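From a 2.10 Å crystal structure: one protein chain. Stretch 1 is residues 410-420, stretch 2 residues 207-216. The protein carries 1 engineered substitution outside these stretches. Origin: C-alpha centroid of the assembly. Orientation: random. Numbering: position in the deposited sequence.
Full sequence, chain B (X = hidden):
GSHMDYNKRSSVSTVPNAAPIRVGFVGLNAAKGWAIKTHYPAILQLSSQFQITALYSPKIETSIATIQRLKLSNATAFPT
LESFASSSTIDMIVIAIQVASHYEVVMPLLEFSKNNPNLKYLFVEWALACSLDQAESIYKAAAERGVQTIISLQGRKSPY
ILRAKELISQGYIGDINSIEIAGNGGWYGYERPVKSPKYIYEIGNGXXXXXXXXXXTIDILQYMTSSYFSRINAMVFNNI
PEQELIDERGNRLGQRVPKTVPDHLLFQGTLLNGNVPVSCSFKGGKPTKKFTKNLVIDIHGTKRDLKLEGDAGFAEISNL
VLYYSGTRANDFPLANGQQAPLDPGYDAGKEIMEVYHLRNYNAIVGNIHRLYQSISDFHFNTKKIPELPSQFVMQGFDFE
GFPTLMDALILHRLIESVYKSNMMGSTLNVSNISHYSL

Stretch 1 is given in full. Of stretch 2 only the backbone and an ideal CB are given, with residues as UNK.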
# COMPACT_ATOMS: atom_id res chain seq x y z
N ILE B 410 9.96 4.15 22.27
CA ILE B 410 10.40 3.72 20.95
C ILE B 410 9.29 3.95 19.90
O ILE B 410 9.55 4.41 18.79
CB ILE B 410 10.84 2.25 20.99
CG1 ILE B 410 12.13 2.11 21.80
CG2 ILE B 410 10.97 1.67 19.57
CD1 ILE B 410 12.39 0.69 22.29
N LEU B 411 8.06 3.65 20.27
CA LEU B 411 6.92 3.89 19.39
C LEU B 411 6.78 5.39 19.10
O LEU B 411 6.56 5.81 17.96
CB LEU B 411 5.64 3.34 20.01
CG LEU B 411 4.38 3.36 19.14
CD1 LEU B 411 4.67 2.79 17.76
CD2 LEU B 411 3.25 2.58 19.82
N HIS B 412 6.91 6.21 20.15
CA HIS B 412 6.88 7.65 19.96
C HIS B 412 7.96 8.12 18.98
O HIS B 412 7.71 9.01 18.17
CB HIS B 412 7.03 8.40 21.28
CG HIS B 412 5.72 8.75 21.92
ND1 HIS B 412 4.84 9.65 21.35
CD2 HIS B 412 5.14 8.33 23.07
CE1 HIS B 412 3.77 9.76 22.12
NE2 HIS B 412 3.93 8.97 23.16
N ARG B 413 9.15 7.53 19.06
CA ARG B 413 10.23 7.90 18.14
C ARG B 413 9.83 7.58 16.72
O ARG B 413 10.15 8.32 15.79
CB ARG B 413 11.52 7.18 18.49
CG ARG B 413 12.16 7.69 19.79
CD ARG B 413 13.40 6.90 20.18
NE ARG B 413 14.04 7.46 21.37
CZ ARG B 413 15.12 6.96 21.96
NH1 ARG B 413 15.71 5.86 21.49
NH2 ARG B 413 15.62 7.56 23.03
N LEU B 414 9.12 6.47 16.56
CA LEU B 414 8.65 6.08 15.24
C LEU B 414 7.57 7.04 14.74
O LEU B 414 7.59 7.45 13.58
CB LEU B 414 8.13 4.63 15.24
CG LEU B 414 7.66 4.11 13.88
CD1 LEU B 414 8.80 4.15 12.86
CD2 LEU B 414 7.08 2.66 14.00
N ILE B 415 6.64 7.39 15.61
CA ILE B 415 5.59 8.32 15.23
C ILE B 415 6.20 9.69 14.90
O ILE B 415 5.84 10.33 13.91
CB ILE B 415 4.57 8.52 16.36
CG1 ILE B 415 3.79 7.21 16.62
CG2 ILE B 415 3.62 9.64 16.00
CD1 ILE B 415 3.14 6.64 15.39
N GLU B 416 7.13 10.13 15.74
CA GLU B 416 7.82 11.39 15.47
C GLU B 416 8.41 11.34 14.07
O GLU B 416 8.27 12.28 13.30
CB GLU B 416 8.89 11.66 16.51
CG GLU B 416 9.69 12.95 16.27
CD GLU B 416 8.81 14.14 15.91
OE1 GLU B 416 7.65 14.20 16.36
OE2 GLU B 416 9.30 15.02 15.17
N SER B 417 9.05 10.22 13.74
CA SER B 417 9.68 10.05 12.43
C SER B 417 8.71 10.01 11.27
O SER B 417 9.02 10.51 10.19
CB SER B 417 10.54 8.79 12.42
OG SER B 417 11.48 8.85 13.48
N VAL B 418 7.53 9.42 11.46
CA VAL B 418 6.52 9.48 10.42
C VAL B 418 6.23 10.95 10.04
O VAL B 418 6.27 11.33 8.87
CB VAL B 418 5.22 8.77 10.83
CG1 VAL B 418 4.08 9.19 9.94
CG2 VAL B 418 5.39 7.22 10.76
N TYR B 419 5.98 11.79 11.05
CA TYR B 419 5.74 13.21 10.81
C TYR B 419 6.95 13.95 10.20
O TYR B 419 6.77 14.83 9.37
CB TYR B 419 5.26 13.91 12.09
CG TYR B 419 3.79 13.69 12.37
CD1 TYR B 419 3.38 12.90 13.43
CD2 TYR B 419 2.82 14.25 11.55
CE1 TYR B 419 2.05 12.69 13.69
CE2 TYR B 419 1.48 14.05 11.80
CZ TYR B 419 1.10 13.26 12.88
OH TYR B 419 -0.23 13.05 13.14
N LYS B 420 8.16 13.58 10.61
CA LYS B 420 9.36 14.19 10.04
C LYS B 420 9.45 13.87 8.56
O LYS B 420 9.66 14.77 7.75
CB LYS B 420 10.64 13.70 10.71
CG LYS B 420 11.11 14.51 11.89
CD LYS B 420 12.53 14.11 12.27
CE LYS B 420 12.73 14.20 13.78
NZ LYS B 420 12.15 15.44 14.37
N UNK B 207 -3.82 12.62 20.35
CA UNK B 207 -4.79 11.67 19.81
C UNK B 207 -5.07 11.98 18.35
O UNK B 207 -5.52 13.07 18.02
CB UNK B 207 -6.09 11.70 20.62
N UNK B 208 -4.80 11.02 17.47
CA UNK B 208 -4.95 11.24 16.04
C UNK B 208 -4.69 9.96 15.28
O UNK B 208 -4.25 8.95 15.84
CB UNK B 208 -4.01 12.34 15.56
N UNK B 209 -4.94 10.02 13.97
CA UNK B 209 -4.86 8.85 13.10
C UNK B 209 -3.48 8.20 13.15
O UNK B 209 -3.36 6.98 13.14
CB UNK B 209 -5.20 9.24 11.66
N UNK B 210 -2.44 9.02 13.19
CA UNK B 210 -1.09 8.49 13.15
C UNK B 210 -0.66 7.96 14.51
O UNK B 210 -0.29 6.79 14.67
CB UNK B 210 -0.11 9.57 12.67
N UNK B 211 -0.74 8.84 15.50
CA UNK B 211 -0.28 8.53 16.84
C UNK B 211 -1.02 7.35 17.42
O UNK B 211 -0.44 6.48 18.06
CB UNK B 211 -0.44 9.75 17.75
N UNK B 212 -2.33 7.32 17.19
CA UNK B 212 -3.17 6.38 17.91
C UNK B 212 -3.43 5.12 17.10
O UNK B 212 -2.99 4.03 17.48
CB UNK B 212 -4.50 7.04 18.29
N UNK B 213 -4.14 5.26 15.99
CA UNK B 213 -4.58 4.12 15.21
C UNK B 213 -3.41 3.42 14.53
O UNK B 213 -3.21 2.23 14.69
CB UNK B 213 -5.61 4.56 14.17
N UNK B 214 -2.62 4.19 13.79
CA UNK B 214 -1.41 3.66 13.22
C UNK B 214 -0.43 3.20 14.30
O UNK B 214 0.22 2.17 14.16
CB UNK B 214 -0.76 4.71 12.32
N UNK B 215 -0.34 3.95 15.40
CA UNK B 215 0.53 3.57 16.49
C UNK B 215 0.25 2.17 17.05
O UNK B 215 1.15 1.33 17.15
CB UNK B 215 0.41 4.60 17.61
N UNK B 216 -0.99 1.90 17.43
CA UNK B 216 -1.33 0.58 17.96
C UNK B 216 -1.01 -0.50 16.91
O UNK B 216 -0.39 -1.51 17.21
CB UNK B 216 -2.81 0.52 18.36

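Stretch 1 is a continuous helix, and stretch 2 crosses it at 123° between N-to-C directions, with axes 9.9 Å apart at closest approach. Each position is judged from its backbone angles and CB direction.

Position 207 is extended (-136/120) and finds nothing of stretch 1 within 5.5 Å of its ideal CB, so the contact leaves it unconstrained; it is Val-207.

Position 208 immediately precedes a helix and points toward stretch 1, its ideal CB 4.5 Å from Tyr-419 OH. Free amides at the helix start and a phenol nearby favour a short acceptor: Asp, Asn, Ser or Thr. The residue is Asp-208, an N-cap. Its OD1 accepts from the backbone N of position 211 at 2.8 Å and, weakly, from the backbone N of position 210 at 2.7 Å; Tyr-419 OH also donates weakly to Asp-208 OD1, at 3.0 Å.

Position 209 points sideways with no neighbour in stretch 1, so many residues would fit; it is Leu-209.

Position 210 points toward stretch 1. Its ideal CB lies 3.5 Å from Tyr-419 OH and 5.0 Å from both Ile-415 CG2 and Val-418 CG1, which suits a compact apolar side chain such as Val, Ala or perhaps Ile. Val-210 (chi1 t) puts CG1 3.8 Å from Val-418 CG1 and CG2 3.9 Å from Tyr-419 CZ.

Position 211 points sideways, with its ideal CB 4.4 Å from Ile-415 CG2. A small residue fits, apolar or hydroxylated. In Thr-211, OG1 donates to Asp-208 OD2 at 2.6 Å, reinforcing the cap, while lying 3.8 Å from Ile-415 CG2.

Position 212 points away and 213 is out of reach, so stretch 1 selects at neither. They are Thr-212 and Thr-213; Thr-212 OG1 accepts from Asp-208 N at 3.1 Å.

Position 214 starts sideways, its ideal CB 5.3 Å from Ile-415 CD1. Only a longer apolar chain, such as Leu, Met or Phe, would gain much contact with Ile-415 and Val-418. Phe-214 (chi1 t) brings its ring in: CD2 is 3.9 Å from Ile-415 CD1, which lies at the ring edge, and CE2 is 3.9 Å from Val-418 CG2.

Position 215 has ordinary helical angles (-56/-54), but its ideal CB would clash with the O of position 211 at 2.1 Å, a strong argument for glycine. Gly-215 leaves its backbone accessible: CA is 4.2 Å from Ile-415 CD1, and O is 3.6 Å from Leu-411 CD2. Ile-415 thus sits as a knob among Val-210, Thr-211, Phe-214 and Gly-215.

Position 216 points away and tolerates many residues; it is His-216.

Stretch 2 207-216: VDLVTTTFGH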
# COMPACT_ATOMS: atom_id res chain seq x y z
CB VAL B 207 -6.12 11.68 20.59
CG1 VAL B 207 -7.02 10.55 20.10
CG2 VAL B 207 -5.87 11.55 22.08
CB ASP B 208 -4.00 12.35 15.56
CG ASP B 208 -2.54 11.95 15.64
OD1 ASP B 208 -2.07 11.22 14.74
OD2 ASP B 208 -1.87 12.36 16.60
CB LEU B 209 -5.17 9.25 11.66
CG LEU B 209 -5.10 8.11 10.64
CD1 LEU B 209 -6.14 7.04 11.01
CD2 LEU B 209 -5.31 8.59 9.22
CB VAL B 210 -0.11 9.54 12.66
CG1 VAL B 210 1.28 8.93 12.55
CG2 VAL B 210 -0.56 10.07 11.31
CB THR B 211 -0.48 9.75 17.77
OG1 THR B 211 0.21 10.88 17.23
CG2 THR B 211 0.03 9.43 19.16
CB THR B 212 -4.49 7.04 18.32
OG1 THR B 212 -4.22 8.32 18.90
CG2 THR B 212 -5.25 6.16 19.34
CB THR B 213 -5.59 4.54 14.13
OG1 THR B 213 -6.61 5.33 14.73
CG2 THR B 213 -6.21 3.30 13.48
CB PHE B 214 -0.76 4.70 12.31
CG PHE B 214 0.57 4.29 11.76
CD1 PHE B 214 0.66 3.38 10.73
CD2 PHE B 214 1.73 4.80 12.30
CE1 PHE B 214 1.88 3.01 10.23
CE2 PHE B 214 2.96 4.42 11.81
CZ PHE B 214 3.03 3.53 10.78
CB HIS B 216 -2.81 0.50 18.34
CG HIS B 216 -3.13 1.06 19.69
ND1 HIS B 216 -2.83 0.40 20.87
CD2 HIS B 216 -3.78 2.20 20.05
CE1 HIS B 216 -3.25 1.12 21.89
NE2 HIS B 216 -3.84 2.21 21.43
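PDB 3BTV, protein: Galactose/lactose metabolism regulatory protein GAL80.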